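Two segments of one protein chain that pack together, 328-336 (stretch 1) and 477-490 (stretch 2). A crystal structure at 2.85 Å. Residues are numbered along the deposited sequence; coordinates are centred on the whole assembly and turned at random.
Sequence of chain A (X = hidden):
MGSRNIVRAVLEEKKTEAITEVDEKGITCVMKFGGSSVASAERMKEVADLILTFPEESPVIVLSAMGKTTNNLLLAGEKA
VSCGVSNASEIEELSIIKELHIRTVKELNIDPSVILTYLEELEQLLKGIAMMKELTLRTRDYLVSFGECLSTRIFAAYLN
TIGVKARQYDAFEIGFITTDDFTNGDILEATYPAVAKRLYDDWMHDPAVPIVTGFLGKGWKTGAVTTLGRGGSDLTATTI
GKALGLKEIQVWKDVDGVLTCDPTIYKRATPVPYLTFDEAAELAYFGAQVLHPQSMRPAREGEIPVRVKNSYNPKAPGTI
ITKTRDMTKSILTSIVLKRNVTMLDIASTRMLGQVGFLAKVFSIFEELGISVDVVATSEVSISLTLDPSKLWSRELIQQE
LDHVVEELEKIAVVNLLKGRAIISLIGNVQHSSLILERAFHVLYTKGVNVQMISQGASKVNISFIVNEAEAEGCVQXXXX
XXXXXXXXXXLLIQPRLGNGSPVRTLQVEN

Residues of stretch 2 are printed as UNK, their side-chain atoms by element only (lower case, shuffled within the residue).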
# COMPACT_ATOMS: atom_id res chain seq x y z
N THR A 328 -4.66 20.38 -22.59
CA THR A 328 -4.40 21.81 -22.47
C THR A 328 -5.49 22.42 -21.59
O THR A 328 -6.66 22.03 -21.67
CB THR A 328 -4.45 22.52 -23.85
OG1 THR A 328 -3.76 21.73 -24.82
CG2 THR A 328 -3.83 23.91 -23.79
N LYS A 329 -5.10 23.36 -20.73
CA LYS A 329 -6.06 24.00 -19.82
C LYS A 329 -6.69 23.04 -18.77
O LYS A 329 -7.55 23.46 -18.00
CB LYS A 329 -7.18 24.72 -20.60
CG LYS A 329 -6.71 25.86 -21.51
CD LYS A 329 -6.62 27.19 -20.76
CE LYS A 329 -5.80 28.22 -21.55
NZ LYS A 329 -6.39 28.52 -22.89
N SER A 330 -6.26 21.78 -18.75
CA SER A 330 -6.74 20.83 -17.73
C SER A 330 -5.80 20.77 -16.53
O SER A 330 -4.62 20.43 -16.66
CB SER A 330 -6.93 19.43 -18.32
OG SER A 330 -6.80 18.44 -17.31
N ILE A 331 -6.34 21.09 -15.35
CA ILE A 331 -5.57 21.06 -14.11
C ILE A 331 -6.17 20.05 -13.13
O ILE A 331 -5.62 18.97 -12.96
CB ILE A 331 -5.40 22.47 -13.50
CG1 ILE A 331 -4.65 23.35 -14.50
CG2 ILE A 331 -4.67 22.40 -12.15
CD1 ILE A 331 -4.07 24.61 -13.92
N LEU A 332 -7.28 20.40 -12.49
CA LEU A 332 -8.00 19.43 -11.66
C LEU A 332 -9.28 19.03 -12.37
O LEU A 332 -9.89 19.86 -13.04
CB LEU A 332 -8.31 19.99 -10.27
CG LEU A 332 -8.71 18.99 -9.17
CD1 LEU A 332 -7.60 17.97 -8.86
CD2 LEU A 332 -9.08 19.74 -7.91
N THR A 333 -9.66 17.77 -12.25
CA THR A 333 -10.84 17.27 -12.96
C THR A 333 -12.08 17.23 -12.05
O THR A 333 -13.13 17.77 -12.40
CB THR A 333 -10.61 15.89 -13.57
OG1 THR A 333 -9.32 15.86 -14.20
CG2 THR A 333 -11.67 15.58 -14.59
N SER A 334 -11.94 16.58 -10.90
CA SER A 334 -13.02 16.44 -9.93
C SER A 334 -12.48 16.09 -8.55
O SER A 334 -11.34 15.64 -8.43
CB SER A 334 -14.01 15.37 -10.40
OG SER A 334 -15.05 15.17 -9.46
N ILE A 335 -13.31 16.30 -7.53
CA ILE A 335 -13.00 15.98 -6.14
C ILE A 335 -14.00 14.92 -5.68
O ILE A 335 -15.21 15.10 -5.87
CB ILE A 335 -13.14 17.23 -5.25
CG1 ILE A 335 -12.11 18.29 -5.67
CG2 ILE A 335 -12.99 16.86 -3.77
CD1 ILE A 335 -12.47 19.72 -5.28
N VAL A 336 -13.50 13.83 -5.10
CA VAL A 336 -14.37 12.74 -4.66
C VAL A 336 -14.34 12.56 -3.15
O VAL A 336 -13.28 12.66 -2.53
CB VAL A 336 -14.00 11.39 -5.35
CG1 VAL A 336 -14.91 10.26 -4.89
CG2 VAL A 336 -14.09 11.52 -6.85
N UNK A 477 -13.92 23.82 0.47
CA UNK A 477 -12.73 24.67 0.39
C UNK A 477 -11.87 24.33 -0.84
O UNK A 477 -11.48 25.22 -1.60
c UNK A 477 -11.92 24.55 1.66
N UNK A 478 -11.60 23.04 -1.04
CA UNK A 478 -10.80 22.59 -2.17
C UNK A 478 -11.44 22.98 -3.51
O UNK A 478 -10.76 23.45 -4.42
c UNK A 478 -9.53 20.60 -1.04
c UNK A 478 -8.12 21.15 -1.29
c UNK A 478 -9.49 19.09 -0.98
c UNK A 478 -10.55 21.08 -2.09
N UNK A 479 -12.76 22.81 -3.59
CA UNK A 479 -13.51 23.16 -4.79
C UNK A 479 -13.43 24.66 -5.07
O UNK A 479 -13.24 25.07 -6.21
c UNK A 479 -15.73 22.74 -5.93
n UNK A 479 -16.32 23.88 -6.42
c UNK A 479 -16.00 21.76 -6.82
c UNK A 479 -16.93 23.60 -7.56
n UNK A 479 -16.75 22.32 -7.83
c UNK A 479 -14.96 22.72 -4.65
N UNK A 480 -13.57 25.46 -4.01
CA UNK A 480 -13.48 26.92 -4.11
C UNK A 480 -12.13 27.36 -4.69
O UNK A 480 -12.08 28.28 -5.51
c UNK A 480 -15.14 27.70 -2.29
c UNK A 480 -16.64 28.21 -0.32
c UNK A 480 -15.21 28.09 -0.82
n UNK A 480 -16.70 28.18 1.17
c UNK A 480 -13.69 27.56 -2.74
N UNK A 481 -11.06 26.68 -4.27
CA UNK A 481 -9.70 27.03 -4.65
C UNK A 481 -9.34 26.61 -6.08
O UNK A 481 -8.54 27.26 -6.74
c UNK A 481 -8.72 26.40 -3.66
o UNK A 481 -7.40 26.87 -3.83
N UNK A 482 -9.94 25.52 -6.55
CA UNK A 482 -9.55 24.90 -7.82
C UNK A 482 -10.48 25.21 -8.98
O UNK A 482 -10.04 25.30 -10.12
c UNK A 482 -5.62 22.06 -6.18
c UNK A 482 -9.44 23.38 -7.66
c UNK A 482 -6.70 22.13 -5.32
c UNK A 482 -8.10 22.92 -7.14
c UNK A 482 -7.94 22.56 -5.81
c UNK A 482 -7.00 22.84 -8.00
c UNK A 482 -5.77 22.42 -7.52
N UNK A 483 -11.77 25.37 -8.69
CA UNK A 483 -12.77 25.53 -9.73
C UNK A 483 -13.47 26.89 -9.70
O UNK A 483 -14.21 27.24 -10.62
c UNK A 483 -13.80 24.40 -9.66
c UNK A 483 -13.21 23.04 -9.84
c UNK A 483 -12.26 21.33 -11.28
c UNK A 483 -13.04 22.19 -8.75
c UNK A 483 -12.49 20.92 -8.91
c UNK A 483 -12.10 20.49 -10.18
c UNK A 483 -12.81 22.60 -11.10
N UNK A 484 -13.25 27.65 -8.63
CA UNK A 484 -13.91 28.94 -8.48
C UNK A 484 -12.93 30.11 -8.46
O UNK A 484 -13.35 31.27 -8.43
c UNK A 484 -16.00 28.00 -7.33
o UNK A 484 -16.95 26.87 -5.46
o UNK A 484 -17.35 29.02 -5.65
c UNK A 484 -14.81 28.95 -7.24
c UNK A 484 -16.82 27.96 -6.06
N UNK A 485 -11.63 29.81 -8.48
CA UNK A 485 -10.59 30.85 -8.46
C UNK A 485 -10.18 31.33 -9.86
O UNK A 485 -9.08 31.84 -10.05
o UNK A 485 -9.71 30.00 -6.36
c UNK A 485 -9.37 30.35 -7.68
N UNK A 486 -11.08 31.17 -10.83
CA UNK A 486 -10.82 31.58 -12.21
C UNK A 486 -9.86 30.65 -12.93
O UNK A 486 -9.51 29.59 -12.42
N UNK A 487 -9.46 31.06 -14.14
CA UNK A 487 -8.53 30.27 -14.97
C UNK A 487 -7.20 30.10 -14.24
O UNK A 487 -6.56 31.08 -13.85
c UNK A 487 -8.33 30.93 -16.34
o UNK A 487 -7.08 30.62 -18.36
c UNK A 487 -7.51 30.08 -17.31
o UNK A 487 -7.29 28.87 -17.05
N UNK A 488 -6.80 28.84 -14.04
CA UNK A 488 -5.61 28.56 -13.26
C UNK A 488 -4.34 28.41 -14.11
O UNK A 488 -3.46 27.61 -13.81
c UNK A 488 -5.83 27.34 -12.36
c UNK A 488 -6.71 26.24 -10.31
c UNK A 488 -6.60 27.56 -11.05
c UNK A 488 -5.95 28.63 -10.16
N UNK A 489 -4.26 29.21 -15.17
CA UNK A 489 -3.05 29.27 -15.98
C UNK A 489 -2.01 30.21 -15.36
O UNK A 489 -1.91 31.39 -15.71
c UNK A 489 -3.37 29.66 -17.42
o UNK A 489 -4.02 28.59 -18.09
N UNK A 490 -1.27 29.67 -14.40
CA UNK A 490 0.00 30.24 -13.95
C UNK A 490 1.05 29.11 -13.97
O UNK A 490 1.60 28.71 -12.93
o UNK A 490 -1.14 28.29 -10.28
o UNK A 490 -2.37 29.71 -11.42
c UNK A 490 -0.12 30.97 -12.59
c UNK A 490 -1.26 29.31 -10.98
c UNK A 490 -0.01 30.11 -11.31

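Position 477 carries a single side-chain carbon, out of reach of stretch 1: Ala 477, whose O accepts a helical hydrogen bond from N of position 481, 3.1 Å away. Position 478 has four carbons forked at the second. Its CB lies 4.0 Å from Ile 335 CD1, and this is Leu 478, a branched apolar chain suited to a buried, strand-facing site. At 479 one carbon leads to a five-membered ring of three carbons and two nitrogens, so the residue is His 479. Ile 335 CD1 comes within 3.5 Å of its backbone N, while both ring nitrogens are taken up in hydrogen bonds away from stretch 1.

Position 480, four carbons in a row ending in nitrogen, points away from stretch 1; Lys 480 suits this exposed side of the helix. Position 481 has one carbon and one oxygen, Ser 481, also out of reach. Position 482 bears one carbon and a six-carbon ring with no oxygen, hence Phe 482. Leu 332 CD2 sits over one face of the ring, 3.8 Å from its centroid and 3.4 Å from Phe 482 CG, a CH-pi contact that a flat aromatic surface readily accepts.

Position 483 repeats that pattern: Phe 483. Its CA-to-CB bond points sideways, but the ring reaches the strand, setting CE2 3.3 Å from Leu 332 O and CE1 3.8 Å from Ile 335 CD1, both at the ring edge. Position 484 has three carbons, the third carrying two oxygens: Glu 484. It makes no contact with stretch 1; instead OE2 accepts a hydrogen bond from His 479 ND1 at 3.2 Å.

Position 485, one carbon and one oxygen, is Ser 485, exposed and distant. Position 486 has no side chain, and its phi of 74° favours Gly 486. At 487 two carbons, the second with two oxygens, give Asp 487; OD1 lies 4.1 Å from Lys 329 CD. Position 488, four carbons forked at the second, is Leu 488, buried with its CB 3.6 Å from Ile 331 CD1. Position 489, one carbon and one oxygen, is Ser 489, whose OG lies 3.9 Å from Lys 329 CE. Position 490, three carbons and a terminal pair of oxygens, is Glu 490, beyond contact.

The helix runs nearly antiparallel to the strand, at 173°. Leu 332 and Ile 335 point toward it and meet its apolar side chains, while Ile 331 packs on the following loop. No hydrogen bond crosses between the stretches, so the 506 Å² contact rests chiefly on apolar packing.

Stretch 2 477-490: ALHKSFFESGDLSE
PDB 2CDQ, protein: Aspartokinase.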